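Local coordinates for hypothetical protein PH1313 (Pyrococcus horikoshii, PDB 1VBK) that is of unknown function but, as a THUMP-domain relative of the thiamine-biosynthesis protein ThiI, probably binds RNA and ATP, at residues 15-18 against 19-23; 196-199 against 200-203. All coordinates share one frame; numbering follows the deposited sequence.

Contact 1. Residues 15-18 against 19-23; sequences SRQT and RSWFE
Thr-18 and Trp-21 meet at the N-cap of helix 19-36, the first helix of the ThiI ferredoxin-like region. Thr-18 OG1 takes a weak but straight capping bond from Trp-21 N at 3.4 Å, 167° at the hydrogen. Its chi1 of 62° sets OG1 between the backbone N and the carbonyl carbon, turned to the first turn of the helix, while CG2 lies beside the backbone N. The first regular helical bond, Phe-22 N to Thr-18 O at 3.0 Å, starts from the same residue. The threonine and tryptophan side chains run alongside each other, and OG1 of Thr-18 is also 3.4 Å from Trp-21 CD1.

Gln-17 folds back at chi2 and brings OE1 to 3.3 Å from Trp-21 CB, its amide plane turned well away from the indole plane. The amide NE2 bonds Pro-283 O of the second subunit, whose Phe-282 packs on Trp-21.

The tight side is that of Phe-22, buried against Leu-174 and Pro-175. Ser-15 OG sits in plane at the edge of this ring, 3.7 Å from Phe-22 CD2, and accepts from Gln-17 N in an ST turn. Swapping Ser-15 for alanine keeps CB near the ring but is likely to leave Gln-17 N without this acceptor and the turn less firmly set.

The looser side is at Arg-19 and Ser-20, both exposed. There Arg-19 reaches Glu-23 in a salt bridge, NH1 lying 3.2 Å from OE2 and 58° out of the carboxylate plane.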
ATOM      1  N   SER A  15       4.927  -6.379  15.225  1.00 49.28           N
ATOM      2  CA  SER A  15       4.570  -6.754  13.867  1.00 46.83           C
ATOM      3  C   SER A  15       3.141  -6.288  13.648  1.00 45.64           C
ATOM      4  O   SER A  15       2.259  -6.591  14.449  1.00 46.25           O
ATOM      5  CB  SER A  15       4.652  -8.269  13.683  1.00 45.87           C
ATOM      6  OG  SER A  15       4.158  -8.645  12.410  1.00 44.68           O
ATOM      7  N   ARG A  16       2.908  -5.545  12.574  1.00 44.07           N
ATOM      8  CA  ARG A  16       1.564  -5.063  12.297  1.00 42.87           C
ATOM      9  C   ARG A  16       0.630  -6.234  11.992  1.00 40.09           C
ATOM     10  O   ARG A  16      -0.590  -6.093  12.047  1.00 39.69           O
ATOM     11  CB  ARG A  16       1.576  -4.089  11.115  1.00 45.89           C
ATOM     12  CG  ARG A  16       1.812  -4.740   9.761  1.00 48.41           C
ATOM     13  CD  ARG A  16       1.697  -3.714   8.646  1.00 51.24           C
ATOM     14  NE  ARG A  16       1.677  -4.335   7.326  1.00 53.78           N
ATOM     15  CZ  ARG A  16       1.542  -3.663   6.187  1.00 55.87           C
ATOM     16  NH1 ARG A  16       1.415  -2.340   6.204  1.00 56.46           N
ATOM     17  NH2 ARG A  16       1.532  -4.310   5.030  1.00 56.53           N
ATOM     18  N   GLN A  17       1.208  -7.391  11.676  1.00 37.79           N
ATOM     19  CA  GLN A  17       0.421  -8.580  11.355  1.00 35.09           C
ATOM     20  C   GLN A  17       0.083  -9.427  12.575  1.00 32.09           C
ATOM     21  O   GLN A  17       0.766  -9.364  13.595  1.00 31.45           O
ATOM     22  CB  GLN A  17       1.171  -9.458  10.344  1.00 36.43           C
ATOM     23  CG  GLN A  17       1.127  -8.956   8.913  1.00 40.40           C
ATOM     24  CD  GLN A  17      -0.276  -8.970   8.326  1.00 41.70           C
ATOM     25  OE1 GLN A  17      -1.213  -9.463   8.952  1.00 43.79           O
ATOM     26  NE2 GLN A  17      -0.426  -8.427   7.123  1.00 44.52           N
ATOM     27  N   THR A  18      -0.979 -10.218  12.467  1.00 29.25           N
ATOM     28  CA  THR A  18      -1.363 -11.104  13.558  1.00 27.17           C
ATOM     29  C   THR A  18      -0.366 -12.252  13.484  1.00 26.10           C
ATOM     30  O   THR A  18       0.306 -12.421  12.468  1.00 25.21           O
ATOM     31  CB  THR A  18      -2.781 -11.674  13.366  1.00 26.52           C
ATOM     32  OG1 THR A  18      -2.823 -12.462  12.169  1.00 25.26           O
ATOM     33  CG2 THR A  18      -3.797 -10.554  13.265  1.00 25.59           C
ATOM     34  N   ARG A  19      -0.261 -13.036  14.551  1.00 26.92           N
ATOM     35  CA  ARG A  19       0.664 -14.163  14.557  1.00 26.66           C
ATOM     36  C   ARG A  19       0.407 -15.100  13.377  1.00 25.61           C
ATOM     37  O   ARG A  19       1.347 -15.547  12.712  1.00 23.20           O
ATOM     38  CB  ARG A  19       0.536 -14.950  15.869  1.00 29.49           C
ATOM     39  CG  ARG A  19       1.148 -16.345  15.810  1.00 32.02           C
ATOM     40  CD  ARG A  19       0.967 -17.117  17.114  1.00 36.86           C
ATOM     41  NE  ARG A  19       1.893 -16.675  18.154  1.00 41.05           N
ATOM     42  CZ  ARG A  19       3.213 -16.839  18.106  1.00 42.74           C
ATOM     43  NH1 ARG A  19       3.778 -17.438  17.065  1.00 42.92           N
ATOM     44  NH2 ARG A  19       3.973 -16.408  19.104  1.00 43.07           N
ATOM     45  N   SER A  20      -0.866 -15.395  13.119  1.00 23.27           N
ATOM     46  CA  SER A  20      -1.230 -16.297  12.028  1.00 23.29           C
ATOM     47  C   SER A  20      -0.735 -15.855  10.656  1.00 21.29           C
ATOM     48  O   SER A  20      -0.225 -16.676   9.889  1.00 19.79           O
ATOM     49  CB  SER A  20      -2.745 -16.494  11.984  1.00 25.45           C
ATOM     50  OG  SER A  20      -3.191 -17.160  13.152  1.00 32.87           O
ATOM     51  N   TRP A  21      -0.893 -14.574  10.330  1.00 21.47           N
ATOM     52  CA  TRP A  21      -0.427 -14.092   9.033  1.00 19.04           C
ATOM     53  C   TRP A  21       1.094 -14.016   9.007  1.00 19.14           C
ATOM     54  O   TRP A  21       1.722 -14.265   7.977  1.00 17.67           O
ATOM     55  CB  TRP A  21      -1.046 -12.732   8.705  1.00 20.65           C
ATOM     56  CG  TRP A  21      -2.441 -12.884   8.194  1.00 23.24           C
ATOM     57  CD1 TRP A  21      -3.598 -12.513   8.823  1.00 23.26           C
ATOM     58  CD2 TRP A  21      -2.833 -13.538   6.985  1.00 24.07           C
ATOM     59  NE1 TRP A  21      -4.688 -12.905   8.079  1.00 23.33           N
ATOM     60  CE2 TRP A  21      -4.246 -13.536   6.946  1.00 23.31           C
ATOM     61  CE3 TRP A  21      -2.126 -14.131   5.929  1.00 23.83           C
ATOM     62  CZ2 TRP A  21      -4.966 -14.105   5.892  1.00 24.51           C
ATOM     63  CZ3 TRP A  21      -2.845 -14.697   4.880  1.00 26.18           C
ATOM     64  CH2 TRP A  21      -4.251 -14.679   4.872  1.00 25.15           C
ATOM     65  N   PHE A  22       1.681 -13.677  10.149  1.00 19.71           N
ATOM     66  CA  PHE A  22       3.132 -13.607  10.267  1.00 20.44           C
ATOM     67  C   PHE A  22       3.701 -14.975   9.879  1.00 20.11           C
ATOM     68  O   PHE A  22       4.628 -15.069   9.074  1.00 20.46           O
ATOM     69  CB  PHE A  22       3.516 -13.251  11.713  1.00 20.00           C
ATOM     70  CG  PHE A  22       5.003 -13.217  11.971  1.00 20.89           C
ATOM     71  CD1 PHE A  22       5.748 -14.395  12.020  1.00 21.05           C
ATOM     72  CD2 PHE A  22       5.656 -12.007  12.181  1.00 20.73           C
ATOM     73  CE1 PHE A  22       7.123 -14.368  12.274  1.00 20.41           C
ATOM     74  CE2 PHE A  22       7.026 -11.971  12.437  1.00 20.65           C
ATOM     75  CZ  PHE A  22       7.760 -13.155  12.483  1.00 21.05           C
ATOM     76  N   GLU A  23       3.119 -16.034  10.437  1.00 19.90           N
ATOM     77  CA  GLU A  23       3.577 -17.392  10.170  1.00 19.43           C
ATOM     78  C   GLU A  23       3.346 -17.843   8.725  1.00 20.07           C
ATOM     79  O   GLU A  23       4.209 -18.484   8.127  1.00 18.74           O
ATOM     80  CB  GLU A  23       2.910 -18.367  11.152  1.00 20.30           C
ATOM     81  CG  GLU A  23       3.248 -18.054  12.613  1.00 20.52           C
ATOM     82  CD  GLU A  23       2.504 -18.925  13.611  1.00 23.08           C
ATOM     83  OE1 GLU A  23       1.290 -19.151  13.422  1.00 24.42           O
ATOM     84  OE2 GLU A  23       3.131 -19.374  14.596  1.00 23.64           O
TER

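Contact 2. Residues 196-199 against 200-203; sequences FLMM and KRGV
A Schellman motif ends helix 189-200, with Gly-202 as its C-prime residue. Val-203 N reaches back to Met-198 O at 3.2 Å, and inside that loop Gly-202 N bonds Met-199 O at 2.8 Å. Gly-202 has a phi of 80°, and a CB there would jam against the carbonyl oxygen of Arg-201. Met-198 O is gripped twice: Arg-201 N, 3.0 Å away, stands above its carbonyl plane, and Val-203 N comes from the opposite face, tilted only 23°. Behind the turn, Lys-200 N still makes the ordinary helical bond to Phe-196 O.

The apolar side of the motif pairs Met-198 with Val-203. Bends at chi2 (-57°) and chi3 carry Met-198 CE to 4.2 Å from Val-203 CG2; the two side chains point the same way, and both touch Met-182 of strand 181-185. Arg-201 runs obliquely past the thioether, its CD 4.0 Å from Met-198 SD. Met-199 CA adds a nearly straight C-H···O contact of 3.3 Å to Val-203 O. The chain then enters strand 204-210 of the parallel sheet, so this Schellman turn forms the helix-to-strand link of a beta-alpha-beta crossover.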
ATOM      1  N   PHE A 196      18.675  -3.452   1.837  1.00 22.12           N
ATOM      2  CA  PHE A 196      18.851  -4.632   2.673  1.00 22.84           C
ATOM      3  C   PHE A 196      18.248  -4.392   4.059  1.00 22.30           C
ATOM      4  O   PHE A 196      17.522  -5.237   4.583  1.00 23.28           O
ATOM      5  CB  PHE A 196      20.348  -4.974   2.780  1.00 22.08           C
ATOM      6  CG  PHE A 196      20.648  -6.151   3.671  1.00 21.30           C
ATOM      7  CD1 PHE A 196      20.689  -6.003   5.054  1.00 20.97           C
ATOM      8  CD2 PHE A 196      20.878  -7.410   3.126  1.00 21.39           C
ATOM      9  CE1 PHE A 196      20.955  -7.094   5.885  1.00 20.52           C
ATOM     10  CE2 PHE A 196      21.145  -8.510   3.946  1.00 22.36           C
ATOM     11  CZ  PHE A 196      21.183  -8.348   5.331  1.00 21.64           C
ATOM     12  N   LEU A 197      18.534  -3.230   4.641  1.00 22.61           N
ATOM     13  CA  LEU A 197      18.024  -2.892   5.966  1.00 22.81           C
ATOM     14  C   LEU A 197      16.497  -2.829   6.027  1.00 23.13           C
ATOM     15  O   LEU A 197      15.895  -3.208   7.032  1.00 22.10           O
ATOM     16  CB  LEU A 197      18.615  -1.558   6.428  1.00 23.41           C
ATOM     17  CG  LEU A 197      20.132  -1.550   6.652  1.00 25.31           C
ATOM     18  CD1 LEU A 197      20.621  -0.123   6.863  1.00 24.88           C
ATOM     19  CD2 LEU A 197      20.476  -2.422   7.849  1.00 25.38           C
ATOM     20  N   MET A 198      15.869  -2.359   4.955  1.00 21.81           N
ATOM     21  CA  MET A 198      14.412  -2.267   4.926  1.00 21.02           C
ATOM     22  C   MET A 198      13.755  -3.633   4.721  1.00 20.74           C
ATOM     23  O   MET A 198      12.691  -3.905   5.279  1.00 20.06           O
ATOM     24  CB  MET A 198      13.967  -1.291   3.837  1.00 20.92           C
ATOM     25  CG  MET A 198      14.363   0.151   4.106  1.00 22.59           C
ATOM     26  SD  MET A 198      13.720   0.749   5.681  1.00 25.73           S
ATOM     27  CE  MET A 198      11.975   0.889   5.302  1.00 27.61           C
ATOM     28  N   MET A 199      14.377  -4.493   3.921  1.00 20.78           N
ATOM     29  CA  MET A 199      13.824  -5.826   3.721  1.00 22.43           C
ATOM     30  C   MET A 199      13.836  -6.544   5.076  1.00 22.39           C
ATOM     31  O   MET A 199      12.896  -7.265   5.424  1.00 21.27           O
ATOM     32  CB  MET A 199      14.650  -6.613   2.703  1.00 22.98           C
ATOM     33  CG  MET A 199      14.483  -6.128   1.272  1.00 26.69           C
ATOM     34  SD  MET A 199      15.244  -7.235   0.066  1.00 35.09           S
ATOM     35  CE  MET A 199      16.898  -6.588   0.041  1.00 31.37           C
ATOM     36  N   LYS A 200      14.900  -6.317   5.842  1.00 21.40           N
ATOM     37  CA  LYS A 200      15.055  -6.920   7.163  1.00 21.42           C
ATOM     38  C   LYS A 200      13.925  -6.483   8.094  1.00 21.33           C
ATOM     39  O   LYS A 200      13.581  -7.189   9.041  1.00 22.08           O
ATOM     40  CB  LYS A 200      16.413  -6.526   7.760  1.00 22.64           C
ATOM     41  CG  LYS A 200      16.706  -7.096   9.153  1.00 26.95           C
ATOM     42  CD  LYS A 200      18.111  -6.687   9.614  1.00 29.26           C
ATOM     43  CE  LYS A 200      18.414  -7.150  11.032  1.00 31.03           C
ATOM     44  NZ  LYS A 200      17.517  -6.515  12.037  1.00 33.83           N
ATOM     45  N   ARG A 201      13.351  -5.314   7.823  1.00 21.25           N
ATOM     46  CA  ARG A 201      12.247  -4.803   8.630  1.00 22.56           C
ATOM     47  C   ARG A 201      10.911  -5.296   8.063  1.00 22.44           C
ATOM     48  O   ARG A 201       9.849  -4.733   8.340  1.00 24.84           O
ATOM     49  CB  ARG A 201      12.291  -3.269   8.668  1.00 24.06           C
ATOM     50  CG  ARG A 201      13.542  -2.713   9.349  1.00 27.11           C
ATOM     51  CD  ARG A 201      13.647  -1.198   9.193  1.00 28.84           C
ATOM     52  NE  ARG A 201      12.562  -0.480   9.859  1.00 32.91           N
ATOM     53  CZ  ARG A 201      12.519  -0.225  11.166  1.00 34.54           C
ATOM     54  NH1 ARG A 201      13.500  -0.628  11.959  1.00 35.03           N
ATOM     55  NH2 ARG A 201      11.495   0.445  11.679  1.00 34.99           N
ATOM     56  N   GLY A 202      10.975  -6.354   7.259  1.00 21.82           N
ATOM     57  CA  GLY A 202       9.774  -6.940   6.684  1.00 20.64           C
ATOM     58  C   GLY A 202       9.173  -6.267   5.464  1.00 20.91           C
ATOM     59  O   GLY A 202       8.048  -6.578   5.075  1.00 20.29           O
ATOM     60  N   VAL A 203       9.911  -5.354   4.846  1.00 22.98           N
ATOM     61  CA  VAL A 203       9.401  -4.656   3.672  1.00 23.25           C
ATOM     62  C   VAL A 203       9.747  -5.348   2.361  1.00 23.80           C
ATOM     63  O   VAL A 203      10.907  -5.686   2.108  1.00 24.48           O
ATOM     64  CB  VAL A 203       9.936  -3.209   3.606  1.00 25.44           C
ATOM     65  CG1 VAL A 203       9.409  -2.514   2.353  1.00 25.98           C
ATOM     66  CG2 VAL A 203       9.522  -2.443   4.862  1.00 24.41           C
TER

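Overall arrangement
The two contacts mark opposite ends of helices: contact 1 starts helix 19-36, contact 2 closes helix 189-200. Contact 1 is a surface cap in the ThiI ferredoxin-like region, where a threonine hydroxyl serves a backbone N-H, a salt bridge lies on the exposed side and the second subunit packs alongside. Contact 2 is buried in the ThiI-family region; there main-chain bonds stop the helix, methionine and valine fill the side toward strand 181-185, and no other chain touches it. Their centres are about 16 Å apart and they do not touch, but both meet the loop residues 174-179: Phe-22 packs on Leu-174, whose backbone bonds Lys-200, and Ser-15 touches Glu-179, backbone partner of Gly-202.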